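PDB 2Z5L: tylactone synthase starter module and modules 1 & 2 from Streptomyces fradiae, which probably reduces the beta-keto group of a carrier-bound polyketide intermediate with NADPH, as the first ketoreductase of the tylosin polyketide synthase. Local coordinates for residues A[173-178]-A[349-354]; A[178-183]-A[491-496]; A[272-277]-A[456-461]. All blocks are in the same frame, centred on the assembly; numbering follows the deposited sequence.

Contact 1 of 3, residues A[173-178]-A[349-354]; sequences ALELPD and AVIDTL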
# COMPACT_ATOMS: atom_id res chain seq x y z
N ALA A 173 -9.31 9.54 1.94
CA ALA A 173 -9.14 10.98 1.93
C ALA A 173 -9.59 11.60 0.61
O ALA A 173 -10.24 12.65 0.59
CB ALA A 173 -7.67 11.34 2.20
N LEU A 174 -9.26 10.93 -0.49
CA LEU A 174 -9.58 11.39 -1.83
C LEU A 174 -11.01 11.09 -2.27
O LEU A 174 -11.61 11.84 -3.05
CB LEU A 174 -8.61 10.76 -2.83
CG LEU A 174 -7.12 11.06 -2.64
CD1 LEU A 174 -6.29 9.96 -3.27
CD2 LEU A 174 -6.78 12.42 -3.22
N GLU A 175 -11.55 9.99 -1.77
CA GLU A 175 -12.91 9.58 -2.11
C GLU A 175 -13.99 10.26 -1.28
O GLU A 175 -15.09 10.56 -1.78
CB GLU A 175 -13.06 8.08 -1.96
CG GLU A 175 -12.77 7.32 -3.22
CD GLU A 175 -13.17 5.87 -3.08
OE1 GLU A 175 -14.31 5.62 -2.64
OE2 GLU A 175 -12.34 5.00 -3.39
N LEU A 176 -13.67 10.48 -0.01
CA LEU A 176 -14.57 11.09 0.95
C LEU A 176 -13.85 12.19 1.73
O LEU A 176 -13.67 12.08 2.94
CB LEU A 176 -15.08 10.02 1.93
CG LEU A 176 -15.55 8.73 1.27
CD1 LEU A 176 -16.03 7.73 2.34
CD2 LEU A 176 -16.69 9.06 0.30
N PRO A 177 -13.45 13.27 1.05
CA PRO A 177 -12.73 14.40 1.68
C PRO A 177 -13.43 15.04 2.88
O PRO A 177 -12.78 15.46 3.82
CB PRO A 177 -12.59 15.40 0.53
CG PRO A 177 -12.66 14.58 -0.68
CD PRO A 177 -13.71 13.54 -0.37
N ASP A 178 -14.76 15.14 2.81
CA ASP A 178 -15.53 15.77 3.87
C ASP A 178 -15.79 14.86 5.07
O ASP A 178 -16.25 15.33 6.11
CB ASP A 178 -16.87 16.26 3.33
CG ASP A 178 -16.71 17.12 2.10
OD1 ASP A 178 -15.79 17.96 2.07
OD2 ASP A 178 -17.52 16.96 1.16
N ALA A 349 -13.05 -0.16 -7.64
CA ALA A 349 -14.32 -0.11 -6.92
C ALA A 349 -14.23 0.92 -5.80
O ALA A 349 -13.37 0.82 -4.92
CB ALA A 349 -14.65 -1.49 -6.35
N VAL A 350 -15.11 1.92 -5.84
CA VAL A 350 -15.14 2.95 -4.81
C VAL A 350 -15.55 2.34 -3.49
O VAL A 350 -16.16 1.27 -3.44
CB VAL A 350 -16.14 4.07 -5.16
CG1 VAL A 350 -15.63 4.87 -6.35
CG2 VAL A 350 -17.50 3.47 -5.46
N ILE A 351 -15.21 3.04 -2.41
CA ILE A 351 -15.52 2.61 -1.05
C ILE A 351 -16.98 2.25 -0.80
O ILE A 351 -17.29 1.26 -0.13
CB ILE A 351 -15.10 3.69 -0.06
CG1 ILE A 351 -13.61 3.96 -0.21
CG2 ILE A 351 -15.43 3.24 1.39
CD1 ILE A 351 -13.12 5.16 0.60
N ASP A 352 -17.88 3.07 -1.34
CA ASP A 352 -19.30 2.82 -1.14
C ASP A 352 -19.74 1.49 -1.74
O ASP A 352 -20.73 0.91 -1.31
CB ASP A 352 -20.15 3.94 -1.76
CG ASP A 352 -21.65 3.66 -1.66
OD1 ASP A 352 -22.16 3.56 -0.52
OD2 ASP A 352 -22.30 3.53 -2.71
N THR A 353 -18.98 1.01 -2.73
CA THR A 353 -19.32 -0.25 -3.38
C THR A 353 -18.28 -1.33 -3.15
O THR A 353 -18.34 -2.38 -3.78
CB THR A 353 -19.48 -0.06 -4.90
OG1 THR A 353 -18.21 0.23 -5.48
CG2 THR A 353 -20.43 1.09 -5.19
N LEU A 354 -17.32 -1.08 -2.26
CA LEU A 354 -16.27 -2.06 -1.98
C LEU A 354 -16.84 -3.21 -1.15
O LEU A 354 -17.08 -3.07 0.05
CB LEU A 354 -15.12 -1.38 -1.24
CG LEU A 354 -13.84 -2.18 -0.88
CD1 LEU A 354 -13.26 -2.80 -2.10
CD2 LEU A 354 -12.82 -1.25 -0.23
O HOH W 1 -12.00 2.30 -3.24
O HOH W 2 -17.25 5.85 -2.13
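Glu-175, in the last turn of helix 160-175, reaches over to the loop 349-354 with its carboxylate and takes up the backbone N-H of Ile-351. The Ile-351 N to Glu-175 OE1 distance is 2.7 Å and the bond is nearly straight (164°), made through the syn lone pair of OE1. Beyond CG the glutamate chain runs extended (chi2 -170°), which carries the carboxylate across the gap between the backbones. Two waters widen this grip: one donates to both Glu-175 OE2 and Ala-349 O, while the other donates to Glu-175 OE1 and accepts from Asp-352 N. Gly-400 N holds OE2 as well. Close van der Waals contacts crowd the same carboxylate: Ile-351 CG1 lies 3.0 Å and Val-350 CB 3.5 Å from Glu-175 OE1. The apolar pair is Leu-176 CD1 with Ile-351 CD1, at 4.3 Å. Within the loop, Val-350 O accepts from both N and OG1 of Thr-353, closing the short 3-10 turn 351-353. Phe-168 and Ala-172 also touch Ile-351. A carboxylate thus anchors the start of a 3-10 turn, joining helix 160-175, probably of the structural Rossmann-like half of the ketoreductase, to the loop after strand 338-341 in the catalytic half.

Contact 2 of 3, residues A[178-183]-A[491-496]; sequences DIWGGL and AIRPGR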
# COMPACT_ATOMS: atom_id res chain seq x y z
N ASP A 178 -14.76 15.14 2.81
CA ASP A 178 -15.53 15.77 3.87
C ASP A 178 -15.79 14.86 5.07
O ASP A 178 -16.25 15.33 6.11
CB ASP A 178 -16.87 16.26 3.33
CG ASP A 178 -16.71 17.12 2.10
OD1 ASP A 178 -15.79 17.96 2.07
OD2 ASP A 178 -17.52 16.96 1.16
N ILE A 179 -15.51 13.58 4.91
CA ILE A 179 -15.73 12.60 5.98
C ILE A 179 -14.43 12.10 6.59
O ILE A 179 -14.31 12.01 7.82
CB ILE A 179 -16.54 11.39 5.44
CG1 ILE A 179 -17.97 11.82 5.09
CG2 ILE A 179 -16.58 10.28 6.46
CD1 ILE A 179 -18.80 10.74 4.46
N TRP A 180 -13.45 11.78 5.75
CA TRP A 180 -12.18 11.27 6.26
C TRP A 180 -11.36 12.30 7.02
O TRP A 180 -11.09 13.40 6.52
CB TRP A 180 -11.34 10.70 5.12
CG TRP A 180 -10.12 10.00 5.63
CD1 TRP A 180 -8.83 10.43 5.56
CD2 TRP A 180 -10.10 8.77 6.36
NE1 TRP A 180 -8.00 9.54 6.19
CE2 TRP A 180 -8.75 8.51 6.69
CE3 TRP A 180 -11.09 7.86 6.75
CZ2 TRP A 180 -8.37 7.38 7.41
CZ3 TRP A 180 -10.70 6.73 7.47
CH2 TRP A 180 -9.35 6.51 7.79
N GLY A 181 -10.95 11.93 8.22
CA GLY A 181 -10.14 12.83 9.02
C GLY A 181 -8.66 12.59 8.78
O GLY A 181 -8.00 13.39 8.13
N GLY A 182 -8.15 11.48 9.30
CA GLY A 182 -6.75 11.15 9.12
C GLY A 182 -6.30 9.88 9.82
O GLY A 182 -7.09 9.17 10.45
N LEU A 183 -5.00 9.61 9.70
CA LEU A 183 -4.35 8.43 10.30
C LEU A 183 -3.29 8.89 11.30
O LEU A 183 -2.52 9.80 11.02
CB LEU A 183 -3.66 7.60 9.20
CG LEU A 183 -4.55 6.85 8.20
CD1 LEU A 183 -3.92 6.87 6.81
CD2 LEU A 183 -4.73 5.41 8.70
N ALA A 491 -7.15 20.04 -5.17
CA ALA A 491 -8.53 20.47 -5.37
C ALA A 491 -9.50 19.47 -4.73
O ALA A 491 -10.57 19.84 -4.24
CB ALA A 491 -8.83 20.61 -6.85
N ILE A 492 -9.12 18.20 -4.76
CA ILE A 492 -9.93 17.13 -4.18
C ILE A 492 -9.72 17.11 -2.68
O ILE A 492 -10.67 17.12 -1.91
CB ILE A 492 -9.51 15.73 -4.73
CG1 ILE A 492 -9.64 15.70 -6.25
CG2 ILE A 492 -10.39 14.64 -4.11
CD1 ILE A 492 -9.03 14.46 -6.89
N ARG A 493 -8.46 17.12 -2.27
CA ARG A 493 -8.10 17.07 -0.85
C ARG A 493 -6.79 17.82 -0.60
O ARG A 493 -5.74 17.47 -1.16
CB ARG A 493 -7.97 15.59 -0.44
CG ARG A 493 -7.41 15.32 0.95
CD ARG A 493 -8.47 15.38 2.04
NE ARG A 493 -7.97 14.82 3.29
CZ ARG A 493 -8.73 14.55 4.35
NH1 ARG A 493 -10.03 14.79 4.32
NH2 ARG A 493 -8.18 14.02 5.43
N PRO A 494 -6.83 18.89 0.22
CA PRO A 494 -5.63 19.67 0.53
C PRO A 494 -4.76 18.90 1.52
O PRO A 494 -5.28 18.16 2.36
CB PRO A 494 -6.20 20.95 1.12
CG PRO A 494 -7.41 20.46 1.83
CD PRO A 494 -8.02 19.52 0.81
N GLY A 495 -3.44 19.07 1.43
CA GLY A 495 -2.55 18.36 2.34
C GLY A 495 -1.09 18.73 2.23
O GLY A 495 -0.68 19.46 1.32
N ARG A 496 -0.30 18.19 3.15
CA ARG A 496 1.14 18.45 3.22
C ARG A 496 1.99 17.33 2.60
O ARG A 496 3.22 17.44 2.52
CB ARG A 496 1.53 18.63 4.69
CG ARG A 496 0.81 19.77 5.43
CD ARG A 496 1.37 21.15 5.05
NE ARG A 496 1.31 22.10 6.16
CZ ARG A 496 1.92 23.28 6.18
NH1 ARG A 496 2.65 23.67 5.14
NH2 ARG A 496 1.82 24.06 7.25
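Arg-493 pushes its guanidinium up to the start of strand 180-186, where the backbone carbonyls of Trp-180 and Gly-181 receive it at its edge. The main bond runs from Arg-493 NH1 to Trp-180 O, 2.8 Å long with an N-H...O angle of 149°. The carbonyl oxygen lies close to the guanidinium plane, whereas NH1 is tilted from the carbonyl plane. Arg-493 NH2 adds two weak, bent bonds, to Trp-180 O at 3.2 Å and to Gly-181 O at 2.8 Å. Arg-493 NH2 also lies 3.7 Å from Trp-180 CD1, the ring atom nearest to it, with the indole and guanidinium planes 41° apart. The N of Gly-182 lies over one face of that ring. The arginine chain is bent at chi2 (84°), bringing the guanidinium round to the strand from a residue just past the end of helix 482-492. Farther out, Asp-231 forms a salt bridge with NH2, Arg-141 NH1 also donates to Trp-180 O, and Ala-172 and Ala-173 of helix 160-175 touch the Trp-180 side chain. A partly exposed arginine is thus held against buried carbonyls; the oxygens of Trp-180 and Gly-181 and the carboxylate of Asp-231 offset its positive charge and probably fix the orientation of the guanidinium, since NH1 and NH2 are both directed at strand carbonyls.

Contact 3 of 3, residues A[272-277]-A[456-461]; sequences GRRLAR and DPDAAV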
# COMPACT_ATOMS: atom_id res chain seq x y z
N GLY A 272 4.99 -9.17 -16.86
CA GLY A 272 5.64 -10.47 -16.84
C GLY A 272 6.41 -10.84 -18.11
O GLY A 272 7.62 -11.08 -18.07
N ARG A 273 5.71 -10.86 -19.25
CA ARG A 273 6.35 -11.20 -20.51
C ARG A 273 7.57 -10.32 -20.79
O ARG A 273 8.65 -10.82 -21.09
CB ARG A 273 5.34 -11.12 -21.66
CG ARG A 273 4.16 -12.09 -21.49
CD ARG A 273 3.25 -12.17 -22.73
NE ARG A 273 1.99 -12.82 -22.39
CZ ARG A 273 1.53 -13.92 -22.97
NH1 ARG A 273 2.22 -14.53 -23.94
NH2 ARG A 273 0.36 -14.41 -22.59
N ARG A 274 7.38 -9.01 -20.66
CA ARG A 274 8.44 -8.03 -20.88
C ARG A 274 9.64 -8.25 -19.98
O ARG A 274 10.79 -8.14 -20.41
CB ARG A 274 7.88 -6.63 -20.60
CG ARG A 274 8.93 -5.57 -20.40
CD ARG A 274 9.40 -5.06 -21.73
NE ARG A 274 8.28 -4.46 -22.44
CZ ARG A 274 8.40 -3.75 -23.56
NH1 ARG A 274 9.61 -3.56 -24.07
NH2 ARG A 274 7.33 -3.23 -24.14
N LEU A 275 9.37 -8.53 -18.71
CA LEU A 275 10.42 -8.76 -17.73
C LEU A 275 11.18 -9.99 -18.17
O LEU A 275 12.41 -9.99 -18.21
CB LEU A 275 9.78 -9.02 -16.37
CG LEU A 275 10.53 -8.52 -15.13
CD1 LEU A 275 9.97 -9.24 -13.90
CD2 LEU A 275 12.00 -8.75 -15.25
N ALA A 276 10.45 -11.04 -18.52
CA ALA A 276 11.08 -12.28 -18.94
C ALA A 276 12.01 -12.10 -20.15
O ALA A 276 13.17 -12.49 -20.09
CB ALA A 276 10.02 -13.33 -19.23
N ARG A 277 11.52 -11.50 -21.23
CA ARG A 277 12.36 -11.30 -22.40
C ARG A 277 13.64 -10.53 -22.07
O ARG A 277 14.70 -10.81 -22.62
CB ARG A 277 11.59 -10.55 -23.50
CG ARG A 277 10.47 -11.34 -24.13
CD ARG A 277 9.72 -10.50 -25.18
NE ARG A 277 8.59 -11.18 -25.78
CZ ARG A 277 8.67 -12.04 -26.80
NH1 ARG A 277 9.85 -12.33 -27.34
NH2 ARG A 277 7.57 -12.60 -27.29
N ASP A 456 7.61 4.39 -20.19
CA ASP A 456 7.98 3.46 -21.25
C ASP A 456 8.37 2.13 -20.63
O ASP A 456 9.22 2.07 -19.74
CB ASP A 456 9.13 4.03 -22.10
CG ASP A 456 9.77 2.97 -23.01
OD1 ASP A 456 10.84 2.44 -22.64
OD2 ASP A 456 9.20 2.66 -24.08
N PRO A 457 7.74 1.04 -21.09
CA PRO A 457 8.01 -0.31 -20.58
C PRO A 457 9.49 -0.57 -20.31
O PRO A 457 9.87 -0.92 -19.19
CB PRO A 457 7.44 -1.21 -21.68
CG PRO A 457 6.27 -0.42 -22.15
CD PRO A 457 6.83 0.99 -22.25
N ASP A 458 10.31 -0.38 -21.34
CA ASP A 458 11.75 -0.59 -21.24
C ASP A 458 12.42 0.35 -20.26
O ASP A 458 13.26 -0.07 -19.46
CB ASP A 458 12.38 -0.45 -22.63
CG ASP A 458 11.99 -1.59 -23.57
OD1 ASP A 458 12.22 -2.78 -23.18
OD2 ASP A 458 11.46 -1.30 -24.67
N ALA A 459 12.05 1.62 -20.32
CA ALA A 459 12.60 2.60 -19.41
C ALA A 459 12.23 2.14 -18.00
O ALA A 459 13.07 2.14 -17.09
CB ALA A 459 11.99 3.97 -19.70
N ALA A 460 10.97 1.73 -17.82
CA ALA A 460 10.49 1.27 -16.52
C ALA A 460 11.36 0.12 -16.03
O ALA A 460 11.74 0.06 -14.85
CB ALA A 460 9.02 0.85 -16.63
N VAL A 461 11.69 -0.81 -16.93
CA VAL A 461 12.54 -1.94 -16.57
C VAL A 461 13.94 -1.46 -16.18
O VAL A 461 14.54 -2.00 -15.25
CB VAL A 461 12.65 -2.96 -17.73
CG1 VAL A 461 13.75 -4.00 -17.43
CG2 VAL A 461 11.32 -3.67 -17.91
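Arg-274 of helix 270-281 and Asp-458 of helix 457-470 form a salt bridge between two helices whose short segments cross at -63°, their axes 10.7 Å apart at closest approach. Arg-274 NH1 lies 2.9 Å from Asp-458 OD1 and 3.0 Å from Asp-458 OD2, so a single nitrogen faces both oxygens; guanidinium and carboxylate planes stand almost perpendicular, at 84°. Bends at chi2 and chi3 of the arginine fold its chain round to reach the acid. Pro-457 CB lies over one guanidinium face, toward its rim, 3.2 Å from Arg-274 NH2. Nearer the backbone of the same side chain, Arg-274 CG meets Val-461 CG2 at 3.9 Å. Asp-456 occupies the N-cap position, its OD1 accepting from Ala-459 N at 2.7 Å. Arg-277 forms a salt bridge with Glu-306, and Arg-278 makes a long, weak ion pair with Asp-458 OD1. Helix 270-281 follows strand 261-265 and carries Gly-272 of a GxGxxG-type pattern, consistent with a Rossmann nucleotide-binding turn; the bridge fastens helix 457-470 to it. With two arginines near it, the Asp-458 carboxylate probably stays ionised, and the pairing joins charge attraction to packing rather than forming a flat two-nitrogen bidentate bridge.

Overall arrangement
Contacts 1 and 2 are neighbours, their centres 12 Å apart; they share Asp-178 and touch where Pro-177 O lies 2.9 Å from Arg-493 NH1. Helix 160-175 and strand 180-186 follow each other in the chain, so a single helix-to-strand turn meets the loop 349-354 in contact 1 and the residues at and after the end of helix 482-492 in contact 2. Contact 3 lies apart, its centre about 32 Å from that of contact 1 and 35 Å from that of contact 2. Along the chain it nests inside the loop closed by contact 2 and alternates with contact 1. Contacts 1 and 2 fasten the 160-186 region to the KR domain and to C-terminal residues; contact 3 joins helices 270-281 and 457-470 far away.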